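Local structure of Crov588 (6NYR) at residues Thr496-Gly501 with Thr518-Gly523; Gln242-Asn247 with Arg260-Gln265; Gln44-Leu49 with Lys67-Leu72. The protein is of unknown function but folds as a circular leucine-rich-repeat solenoid built from FNIP repeats, a scaffold that in other proteins commonly serves recognition. One frame throughout, in Å; residues are numbered along the deposited sequence.

Interaction 1 of 3, residues Thr496-Gly501 with Thr518-Gly523; sequences TYLELG and THLIFG
The carbonyl oxygen of Thr496 is gripped by two backbone N-H groups of the next strand. His519 N lies 2.9 Å from Thr496 O, nearly along the C=O axis, while Thr518 N, 3.0 Å from Thr496 O, sits in the carbonyl plane on a lone pair. From there the parallel strands 497-499 and 519-521, whose axes pass 5.0 Å apart, exchange bonds in turn: Leu498 N to His519 O, Ile521 N to Leu498 O, and Leu500 N to Ile521 O, the last almost straight at 172°.

One face carries Tyr497, Glu499, His519 and Ile521. Tyr497 and Glu499 both place CG anti to the backbone N, and the extended glutamate meets the phenol at its ring edge: Tyr497 OH donates to Glu499 OE1 over 2.7 Å, from above the carboxylate plane. Ile521 lies alongside Glu499, its CG2 3.9 Å from Glu499 CG, so the aliphatic part of the acid does the packing. Thr518 OG1 and His519 ND1, 2.7 Å apart, share a hydrogen bond in the imidazole plane that holds the ring's rotation.

The other face is apolar. Leu498 and Leu520 point the same way, with Leu498 CD2 3.8 Å from Leu520 CD1, and beyond the strands Leu500 CD1 rests 3.7 Å from Phe522 CD1. These branched and aromatic groups suit a buried core, which Leu476 and Leu542 of the flanking strands continue. Such in-register stacking of short parallel strands, leucines turned into the coil's core and a mixed, partly exposed face opposite, is the signature of a leucine-rich-repeat solenoid.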
loop_
_atom_site.group_PDB
_atom_site.type_symbol
_atom_site.label_atom_id
_atom_site.label_comp_id
_atom_site.label_asym_id
_atom_site.label_seq_id
_atom_site.Cartn_x
_atom_site.Cartn_y
_atom_site.Cartn_z
ATOM N N THR A 496 1.813 22.134 16.680
ATOM C CA THR A 496 2.742 22.211 15.561
ATOM C C THR A 496 2.065 22.099 14.203
ATOM O O THR A 496 2.593 22.623 13.224
ATOM C CB THR A 496 3.803 21.102 15.658
ATOM O OG1 THR A 496 3.163 19.819 15.615
ATOM C CG2 THR A 496 4.611 21.236 16.938
ATOM N N TYR A 497 0.910 21.442 14.119
ATOM C CA TYR A 497 0.249 21.189 12.843
ATOM C C TYR A 497 -1.182 21.690 12.917
ATOM O O TYR A 497 -1.937 21.302 13.817
ATOM C CB TYR A 497 0.282 19.697 12.494
ATOM C CG TYR A 497 -0.325 19.345 11.152
ATOM C CD1 TYR A 497 -1.696 19.165 11.009
ATOM C CD2 TYR A 497 0.473 19.182 10.028
ATOM C CE1 TYR A 497 -2.252 18.836 9.787
ATOM C CE2 TYR A 497 -0.077 18.856 8.797
ATOM C CZ TYR A 497 -1.439 18.683 8.682
ATOM O OH TYR A 497 -1.991 18.356 7.466
ATOM N N LEU A 498 -1.548 22.563 11.980
ATOM C CA LEU A 498 -2.903 23.095 11.890
ATOM C C LEU A 498 -3.332 23.042 10.433
ATOM O O LEU A 498 -2.737 23.718 9.587
ATOM C CB LEU A 498 -2.976 24.531 12.412
ATOM C CG LEU A 498 -4.302 25.266 12.212
ATOM C CD1 LEU A 498 -5.414 24.623 13.032
ATOM C CD2 LEU A 498 -4.167 26.750 12.548
ATOM N N GLU A 499 -4.367 22.262 10.147
ATOM C CA GLU A 499 -4.917 22.142 8.804
ATOM C C GLU A 499 -6.331 22.710 8.808
ATOM O O GLU A 499 -7.201 22.220 9.535
ATOM C CB GLU A 499 -4.928 20.691 8.333
ATOM C CG GLU A 499 -5.411 20.535 6.893
ATOM C CD GLU A 499 -5.427 19.097 6.418
ATOM O OE1 GLU A 499 -4.653 18.275 6.957
ATOM O OE2 GLU A 499 -6.223 18.791 5.504
ATOM N N LEU A 500 -6.548 23.742 8.003
ATOM C CA LEU A 500 -7.851 24.357 7.824
ATOM C C LEU A 500 -8.543 23.724 6.627
ATOM O O LEU A 500 -7.890 23.252 5.691
ATOM C CB LEU A 500 -7.686 25.860 7.632
ATOM C CG LEU A 500 -7.060 26.488 8.883
ATOM C CD1 LEU A 500 -6.229 27.713 8.540
ATOM C CD2 LEU A 500 -8.136 26.838 9.906
ATOM N N GLY A 501 -9.873 23.708 6.667
ATOM C CA GLY A 501 -10.664 22.967 5.712
ATOM C C GLY A 501 -11.145 23.799 4.535
ATOM O O GLY A 501 -10.764 24.954 4.340
ATOM N N THR A 518 4.693 24.800 13.321
ATOM C CA THR A 518 5.650 24.631 12.237
ATOM C C THR A 518 4.981 24.440 10.884
ATOM O O THR A 518 5.562 24.818 9.861
ATOM C CB THR A 518 6.564 23.427 12.515
ATOM O OG1 THR A 518 5.778 22.231 12.567
ATOM C CG2 THR A 518 7.310 23.608 13.821
ATOM N N HIS A 519 3.788 23.846 10.852
ATOM C CA HIS A 519 3.105 23.496 9.611
ATOM C C HIS A 519 1.736 24.162 9.568
ATOM O O HIS A 519 0.935 23.996 10.490
ATOM C CB HIS A 519 2.940 21.978 9.477
ATOM C CG HIS A 519 4.219 21.246 9.226
ATOM N ND1 HIS A 519 5.224 21.152 10.165
ATOM C CD2 HIS A 519 4.653 20.568 8.138
ATOM C CE1 HIS A 519 6.224 20.450 9.664
ATOM N NE2 HIS A 519 5.903 20.082 8.437
ATOM N N LEU A 520 1.465 24.903 8.495
ATOM C CA LEU A 520 0.171 25.551 8.304
ATOM C C LEU A 520 -0.347 25.207 6.916
ATOM O O LEU A 520 0.370 25.368 5.923
ATOM C CB LEU A 520 0.277 27.066 8.481
ATOM C CG LEU A 520 -1.038 27.835 8.387
ATOM C CD1 LEU A 520 -2.064 27.289 9.374
ATOM C CD2 LEU A 520 -0.810 29.321 8.620
ATOM N N ILE A 521 -1.594 24.747 6.854
ATOM C CA ILE A 521 -2.220 24.303 5.617
ATOM C C ILE A 521 -3.539 25.043 5.468
ATOM O O ILE A 521 -4.440 24.875 6.299
ATOM C CB ILE A 521 -2.476 22.779 5.615
ATOM C CG1 ILE A 521 -1.189 22.000 5.888
ATOM C CG2 ILE A 521 -3.143 22.365 4.301
ATOM C CD1 ILE A 521 -0.220 21.945 4.742
ATOM N N PHE A 522 -3.656 25.860 4.426
ATOM C CA PHE A 522 -4.912 26.527 4.125
ATOM C C PHE A 522 -5.745 25.683 3.173
ATOM O O PHE A 522 -5.213 25.015 2.281
ATOM C CB PHE A 522 -4.662 27.907 3.520
ATOM C CG PHE A 522 -4.263 28.943 4.526
ATOM C CD1 PHE A 522 -5.184 29.429 5.437
ATOM C CD2 PHE A 522 -2.968 29.427 4.569
ATOM C CE1 PHE A 522 -4.827 30.384 6.364
ATOM C CE2 PHE A 522 -2.600 30.381 5.499
ATOM C CZ PHE A 522 -3.530 30.860 6.398
ATOM N N GLY A 523 -7.056 25.714 3.372
ATOM C CA GLY A 523 -7.974 24.988 2.526
ATOM C C GLY A 523 -8.330 25.740 1.254
ATOM O O GLY A 523 -7.795 26.803 0.935
#

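Interaction 2 of 3, residues Gln242-Asn247 with Arg260-Gln265; sequences QQITEN and RNFNQQ
Gln242 faces the neighbouring loop with its backbone, since its CB points away from residues 260-265. Its carbonyl oxygen meets the edge of the Phe262 ring, Gln242 O lying 3.5 Å from Phe262 CE1, so the weakly positive rim of the aromatic faces a partial negative charge. Against the same peptide leans the aliphatic part of Gln264, with Gln264 CG 3.8 Å from Gln242 C. The polar end of Gln242 turns instead to the preceding coil, where its NE2 bonds to Asn219 OD1.

At Gln243 the two glutamines cross at about a right angle. The chain of Gln264 bends at chi2 (-63°), bringing Gln264 OE1 to 3.2 Å from Gln243 CG, while the amide planes stand 69° apart. No direct hydrogen bond joins the amides; a water does so, accepting from Gln243 NE2 at 2.8 Å and donating to Gln264 OE1 at 3.0 Å. The same water accepts a longer bond from Gln265 N. A glutamine suits both positions, its methylenes packing while its amide reaches the water.

Such staggered packing, Gln243 meeting the counterpart of Gln242 on the next coil, belongs to the FNIP-repeat solenoid, and Asn263 also links coils: its N is bonded to Asn241 OD1 and its OD1 receives Asn285 N.

Ile244 turns inward, its extended branch (chi2 178°) carrying CD1 to 4.4 Å from Phe262 CE1. Phe262, with CG anti to the backbone N, is buried and stacks on Phe258, while Ile244 also touches Val270.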
loop_
_atom_site.group_PDB
_atom_site.type_symbol
_atom_site.label_atom_id
_atom_site.label_comp_id
_atom_site.label_asym_id
_atom_site.label_seq_id
_atom_site.Cartn_x
_atom_site.Cartn_y
_atom_site.Cartn_z
ATOM N N GLN A 242 -16.844 -30.017 0.611
ATOM C CA GLN A 242 -17.006 -31.405 1.019
ATOM C C GLN A 242 -16.857 -31.516 2.530
ATOM O O GLN A 242 -16.150 -30.723 3.157
ATOM C CB GLN A 242 -15.975 -32.322 0.346
ATOM C CG GLN A 242 -16.100 -32.377 -1.157
ATOM C CD GLN A 242 -17.408 -32.993 -1.598
ATOM O OE1 GLN A 242 -17.833 -34.023 -1.067
ATOM N NE2 GLN A 242 -18.068 -32.354 -2.555
ATOM N N GLN A 243 -17.527 -32.507 3.113
ATOM C CA GLN A 243 -17.397 -32.729 4.545
ATOM C C GLN A 243 -16.002 -33.211 4.917
ATOM O O GLN A 243 -15.395 -34.030 4.220
ATOM C CB GLN A 243 -18.431 -33.730 5.058
ATOM C CG GLN A 243 -19.711 -33.073 5.518
ATOM C CD GLN A 243 -20.430 -33.891 6.577
ATOM O OE1 GLN A 243 -20.040 -35.022 6.877
ATOM N NE2 GLN A 243 -21.447 -33.298 7.192
ATOM N N ILE A 244 -15.510 -32.698 6.039
ATOM C CA ILE A 244 -14.224 -33.077 6.607
ATOM C C ILE A 244 -14.515 -33.833 7.893
ATOM O O ILE A 244 -14.993 -33.252 8.875
ATOM C CB ILE A 244 -13.335 -31.855 6.870
ATOM C CG1 ILE A 244 -13.152 -31.074 5.573
ATOM C CG2 ILE A 244 -11.992 -32.297 7.431
ATOM C CD1 ILE A 244 -12.328 -29.817 5.721
ATOM N N THR A 245 -14.226 -35.130 7.886
ATOM C CA THR A 245 -14.532 -35.996 9.013
ATOM C C THR A 245 -13.305 -36.116 9.920
ATOM O O THR A 245 -12.329 -35.377 9.788
ATOM C CB THR A 245 -15.008 -37.352 8.504
ATOM O OG1 THR A 245 -13.962 -37.964 7.734
ATOM C CG2 THR A 245 -16.245 -37.188 7.630
ATOM N N GLU A 246 -13.360 -37.031 10.881
ATOM C CA GLU A 246 -12.277 -37.212 11.835
ATOM C C GLU A 246 -11.019 -37.723 11.147
ATOM O O GLU A 246 -11.084 -38.497 10.188
ATOM C CB GLU A 246 -12.721 -38.189 12.922
ATOM C CG GLU A 246 -12.055 -38.012 14.273
ATOM C CD GLU A 246 -12.732 -38.833 15.363
ATOM O OE1 GLU A 246 -13.942 -39.115 15.231
ATOM O OE2 GLU A 246 -12.051 -39.199 16.343
ATOM N N ASN A 247 -9.868 -37.260 11.634
ATOM C CA ASN A 247 -8.568 -37.829 11.293
ATOM C C ASN A 247 -8.199 -37.651 9.822
ATOM O O ASN A 247 -7.459 -38.465 9.265
ATOM C CB ASN A 247 -8.503 -39.322 11.655
ATOM C CG ASN A 247 -8.403 -39.562 13.151
ATOM O OD1 ASN A 247 -9.387 -39.915 13.804
ATOM N ND2 ASN A 247 -7.209 -39.376 13.701
ATOM N N ARG A 260 -14.896 -19.677 -0.841
ATOM C CA ARG A 260 -16.242 -19.114 -0.837
ATOM C C ARG A 260 -17.295 -20.127 -0.400
ATOM O O ARG A 260 -18.092 -19.854 0.506
ATOM C CB ARG A 260 -16.571 -18.569 -2.231
ATOM C CG ARG A 260 -17.985 -18.022 -2.362
ATOM C CD ARG A 260 -18.183 -17.278 -3.677
ATOM N NE ARG A 260 -19.530 -16.728 -3.781
ATOM C CZ ARG A 260 -20.595 -17.428 -4.163
ATOM N NH1 ARG A 260 -20.469 -18.706 -4.483
ATOM N NH2 ARG A 260 -21.782 -16.847 -4.228
ATOM N N ASN A 261 -17.312 -21.304 -1.024
ATOM C CA ASN A 261 -18.495 -22.151 -0.993
ATOM C C ASN A 261 -18.536 -23.152 0.157
ATOM O O ASN A 261 -19.571 -23.801 0.340
ATOM C CB ASN A 261 -18.618 -22.929 -2.313
ATOM C CG ASN A 261 -18.984 -22.045 -3.491
ATOM O OD1 ASN A 261 -19.196 -20.836 -3.343
ATOM N ND2 ASN A 261 -19.053 -22.646 -4.675
ATOM N N PHE A 262 -17.464 -23.316 0.924
ATOM C CA PHE A 262 -17.504 -24.309 1.990
ATOM C C PHE A 262 -18.583 -23.947 3.006
ATOM O O PHE A 262 -18.552 -22.864 3.597
ATOM C CB PHE A 262 -16.164 -24.428 2.696
ATOM C CG PHE A 262 -16.187 -25.391 3.848
ATOM C CD1 PHE A 262 -15.969 -26.743 3.642
ATOM C CD2 PHE A 262 -16.457 -24.952 5.131
ATOM C CE1 PHE A 262 -15.994 -27.634 4.699
ATOM C CE2 PHE A 262 -16.488 -25.837 6.191
ATOM C CZ PHE A 262 -16.255 -27.180 5.975
ATOM N N ASN A 263 -19.519 -24.863 3.231
ATOM C CA ASN A 263 -20.633 -24.629 4.137
ATOM C C ASN A 263 -21.087 -25.965 4.726
ATOM O O ASN A 263 -22.240 -26.367 4.649
ATOM C CB ASN A 263 -21.768 -23.923 3.400
ATOM C CG ASN A 263 -22.819 -23.374 4.347
ATOM O OD1 ASN A 263 -22.594 -23.283 5.558
ATOM N ND2 ASN A 263 -23.968 -22.997 3.805
ATOM N N GLN A 264 -20.149 -26.682 5.340
ATOM C CA GLN A 264 -20.416 -27.977 5.947
ATOM C C GLN A 264 -20.299 -27.888 7.464
ATOM O O GLN A 264 -19.565 -27.055 8.001
ATOM C CB GLN A 264 -19.443 -29.045 5.435
ATOM C CG GLN A 264 -19.549 -29.315 3.948
ATOM C CD GLN A 264 -20.907 -29.859 3.547
ATOM O OE1 GLN A 264 -21.487 -30.704 4.239
ATOM N NE2 GLN A 264 -21.427 -29.369 2.430
ATOM N N GLN A 265 -21.051 -28.743 8.151
ATOM C CA GLN A 265 -20.932 -28.847 9.596
ATOM C C GLN A 265 -19.556 -29.386 9.967
ATOM O O GLN A 265 -19.016 -30.271 9.295
ATOM C CB GLN A 265 -22.011 -29.769 10.155
ATOM C CG GLN A 265 -23.436 -29.277 9.990
ATOM C CD GLN A 265 -24.451 -30.364 10.296
ATOM O OE1 GLN A 265 -24.085 -31.480 10.673
ATOM N NE2 GLN A 265 -25.732 -30.043 10.144
HETATM O O HOH W 1 -22.977 -31.004 6.768
#

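Interaction 3 of 3, residues Gln44-Leu49 with Lys67-Leu72; sequences QEIDHL and KDVNFL
Asp47 OD1 receives two consecutive backbone N-H groups of the facing loop. Asn70 N approaches at 3.0 Å from Asp47 OD1 on the syn lone pair, whereas Phe71 N, 3.1 Å from Asp47 OD1, comes from above the carboxylate plane. Aspartate suits the place because its short chain presents one oxygen to both amides.

His48 and Phe71 lie side by side and point the same way, their planes 31° apart. His48 CE1 is 3.6 Å from Phe71 CD2, and Phe71 CB sits over the imidazole face in a CH-pi contact. Inward, Ile46 CD1 touches Leu72 CD1 at 3.7 Å and Val69 CG1 at 4.0 Å; the crowded first torsion of Ile46 (chi1 61°) swings this arm between the loops.

Farther out, Lys67 lays its methylenes against the Gln44 peptide and crosses Glu45. Asn94 bonds Asn70 OD1 and probably helps to position this loop; Leu21 packs on Ile46 and Pro96 on Leu72. The contact joins the loops flanking strand 56-58 on successive early coils.

Two N-H donors on one oxygen should favour the charged form of Asp47, whereas Glu45 OE2 and Lys67 NZ, 5.1 Å apart, probably attract each other without forming a salt bridge.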
loop_
_atom_site.group_PDB
_atom_site.type_symbol
_atom_site.label_atom_id
_atom_site.label_comp_id
_atom_site.label_asym_id
_atom_site.label_seq_id
_atom_site.Cartn_x
_atom_site.Cartn_y
_atom_site.Cartn_z
ATOM N N GLN A 44 14.544 -4.384 -29.479
ATOM C CA GLN A 44 15.790 -4.249 -30.222
ATOM C C GLN A 44 16.695 -5.427 -29.883
ATOM O O GLN A 44 16.544 -6.068 -28.838
ATOM C CB GLN A 44 16.498 -2.926 -29.898
ATOM C CG GLN A 44 15.676 -1.678 -30.193
ATOM C CD GLN A 44 15.404 -1.471 -31.667
ATOM O OE1 GLN A 44 16.160 -1.933 -32.521
ATOM N NE2 GLN A 44 14.312 -0.778 -31.974
ATOM N N GLU A 45 17.642 -5.710 -30.778
ATOM C CA GLU A 45 18.608 -6.776 -30.545
ATOM C C GLU A 45 19.320 -6.571 -29.214
ATOM O O GLU A 45 19.551 -5.440 -28.777
ATOM C CB GLU A 45 19.642 -6.815 -31.674
ATOM C CG GLU A 45 19.075 -7.046 -33.064
ATOM C CD GLU A 45 18.586 -8.465 -33.270
ATOM O OE1 GLU A 45 19.137 -9.385 -32.626
ATOM O OE2 GLU A 45 17.647 -8.662 -34.069
ATOM N N ILE A 46 19.652 -7.679 -28.554
ATOM C CA ILE A 46 20.419 -7.622 -27.316
ATOM C C ILE A 46 21.522 -8.672 -27.316
ATOM O O ILE A 46 22.177 -8.903 -26.290
ATOM C CB ILE A 46 19.508 -7.804 -26.087
ATOM C CG1 ILE A 46 18.810 -9.169 -26.116
ATOM C CG2 ILE A 46 18.458 -6.703 -26.026
ATOM C CD1 ILE A 46 19.290 -10.124 -25.047
ATOM N N ASP A 47 21.754 -9.297 -28.469
ATOM C CA ASP A 47 22.695 -10.408 -28.559
ATOM C C ASP A 47 24.077 -10.037 -28.027
ATOM O O ASP A 47 24.460 -10.469 -26.935
ATOM C CB ASP A 47 22.809 -10.898 -30.009
ATOM C CG ASP A 47 21.912 -12.092 -30.304
ATOM O OD1 ASP A 47 21.627 -12.872 -29.370
ATOM O OD2 ASP A 47 21.502 -12.258 -31.473
ATOM N N HIS A 48 24.832 -9.243 -28.784
ATOM C CA HIS A 48 26.207 -8.918 -28.433
ATOM C C HIS A 48 26.340 -7.555 -27.768
ATOM O O HIS A 48 27.433 -6.978 -27.761
ATOM C CB HIS A 48 27.100 -8.979 -29.671
ATOM C CG HIS A 48 27.125 -10.320 -30.331
ATOM N ND1 HIS A 48 26.250 -10.677 -31.333
ATOM C CD2 HIS A 48 27.923 -11.394 -30.126
ATOM C CE1 HIS A 48 26.510 -11.914 -31.720
ATOM N NE2 HIS A 48 27.521 -12.371 -31.004
ATOM N N LEU A 49 25.256 -7.039 -27.194
ATOM C CA LEU A 49 25.210 -5.664 -26.713
ATOM C C LEU A 49 25.035 -5.593 -25.203
ATOM O O LEU A 49 24.556 -4.579 -24.683
ATOM C CB LEU A 49 24.080 -4.910 -27.414
ATOM C CG LEU A 49 24.022 -5.107 -28.929
ATOM C CD1 LEU A 49 22.743 -4.524 -29.508
ATOM C CD2 LEU A 49 25.245 -4.474 -29.586
ATOM N N LYS A 67 12.815 -10.668 -30.489
ATOM C CA LYS A 67 13.996 -10.820 -31.324
ATOM C C LYS A 67 14.628 -12.182 -31.065
ATOM O O LYS A 67 14.578 -12.701 -29.945
ATOM C CB LYS A 67 15.027 -9.718 -31.046
ATOM C CG LYS A 67 14.531 -8.305 -31.294
ATOM C CD LYS A 67 14.064 -8.119 -32.726
ATOM C CE LYS A 67 13.762 -6.659 -33.018
ATOM N NZ LYS A 67 13.097 -6.481 -34.339
ATOM N N ASP A 68 15.230 -12.762 -32.103
ATOM C CA ASP A 68 16.023 -13.970 -31.905
ATOM C C ASP A 68 17.182 -13.660 -30.967
ATOM O O ASP A 68 17.861 -12.641 -31.114
ATOM C CB ASP A 68 16.535 -14.509 -33.238
ATOM C CG ASP A 68 15.416 -15.029 -34.118
ATOM O OD1 ASP A 68 14.430 -14.290 -34.328
ATOM O OD2 ASP A 68 15.521 -16.180 -34.596
ATOM N N VAL A 69 17.384 -14.529 -29.982
ATOM C CA VAL A 69 18.369 -14.327 -28.926
ATOM C C VAL A 69 19.177 -15.611 -28.809
ATOM O O VAL A 69 18.660 -16.630 -28.335
ATOM C CB VAL A 69 17.708 -13.970 -27.589
ATOM C CG1 VAL A 69 18.751 -13.800 -26.502
ATOM C CG2 VAL A 69 16.865 -12.702 -27.729
ATOM N N ASN A 70 20.436 -15.572 -29.244
ATOM C CA ASN A 70 21.264 -16.766 -29.249
ATOM C C ASN A 70 22.644 -16.594 -28.630
ATOM O O ASN A 70 23.403 -17.570 -28.588
ATOM C CB ASN A 70 21.429 -17.285 -30.688
ATOM C CG ASN A 70 20.183 -17.967 -31.208
ATOM O OD1 ASN A 70 20.004 -19.172 -31.030
ATOM N ND2 ASN A 70 19.308 -17.198 -31.847
ATOM N N PHE A 71 23.000 -15.400 -28.159
ATOM C CA PHE A 71 24.338 -15.157 -27.638
ATOM C C PHE A 71 24.282 -14.369 -26.331
ATOM O O PHE A 71 24.862 -13.296 -26.188
ATOM C CB PHE A 71 25.193 -14.438 -28.683
ATOM C CG PHE A 71 25.559 -15.302 -29.852
ATOM C CD1 PHE A 71 26.469 -16.333 -29.696
ATOM C CD2 PHE A 71 24.993 -15.099 -31.098
ATOM C CE1 PHE A 71 26.811 -17.143 -30.756
ATOM C CE2 PHE A 71 25.330 -15.908 -32.168
ATOM C CZ PHE A 71 26.242 -16.932 -31.995
ATOM N N LEU A 72 23.581 -14.921 -25.344
ATOM C CA LEU A 72 23.595 -14.308 -24.028
ATOM C C LEU A 72 24.964 -14.482 -23.378
ATOM O O LEU A 72 25.680 -15.457 -23.631
ATOM C CB LEU A 72 22.542 -14.933 -23.113
ATOM C CG LEU A 72 21.070 -14.565 -23.271
ATOM C CD1 LEU A 72 20.852 -13.095 -23.467
ATOM C CD2 LEU A 72 20.516 -15.387 -24.433
#

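Overall arrangement
All three interactions join consecutive coils of the same ring, at widely separated places. Interaction 3 comes first in the chain, then interaction 2, then interaction 1, and their centres are nearly equally spaced: 55 Å between interactions 1 and 2, 56 Å between 1 and 3, and 54 Å between 2 and 3. No two touch; interactions 1 and 2 come closest, at about 39 Å between nearest atoms. Interaction 1 joins neighbouring strands, whereas interactions 2 and 3 join loops between strands and lie farther from the chain's centre, 34 and 37 Å against 25 Å. A glycerol, probably from crystallisation, is hydrogen-bonded to the Thr496 hydroxyl, which also bonds Thr474 O, and by itself establishes no functional site.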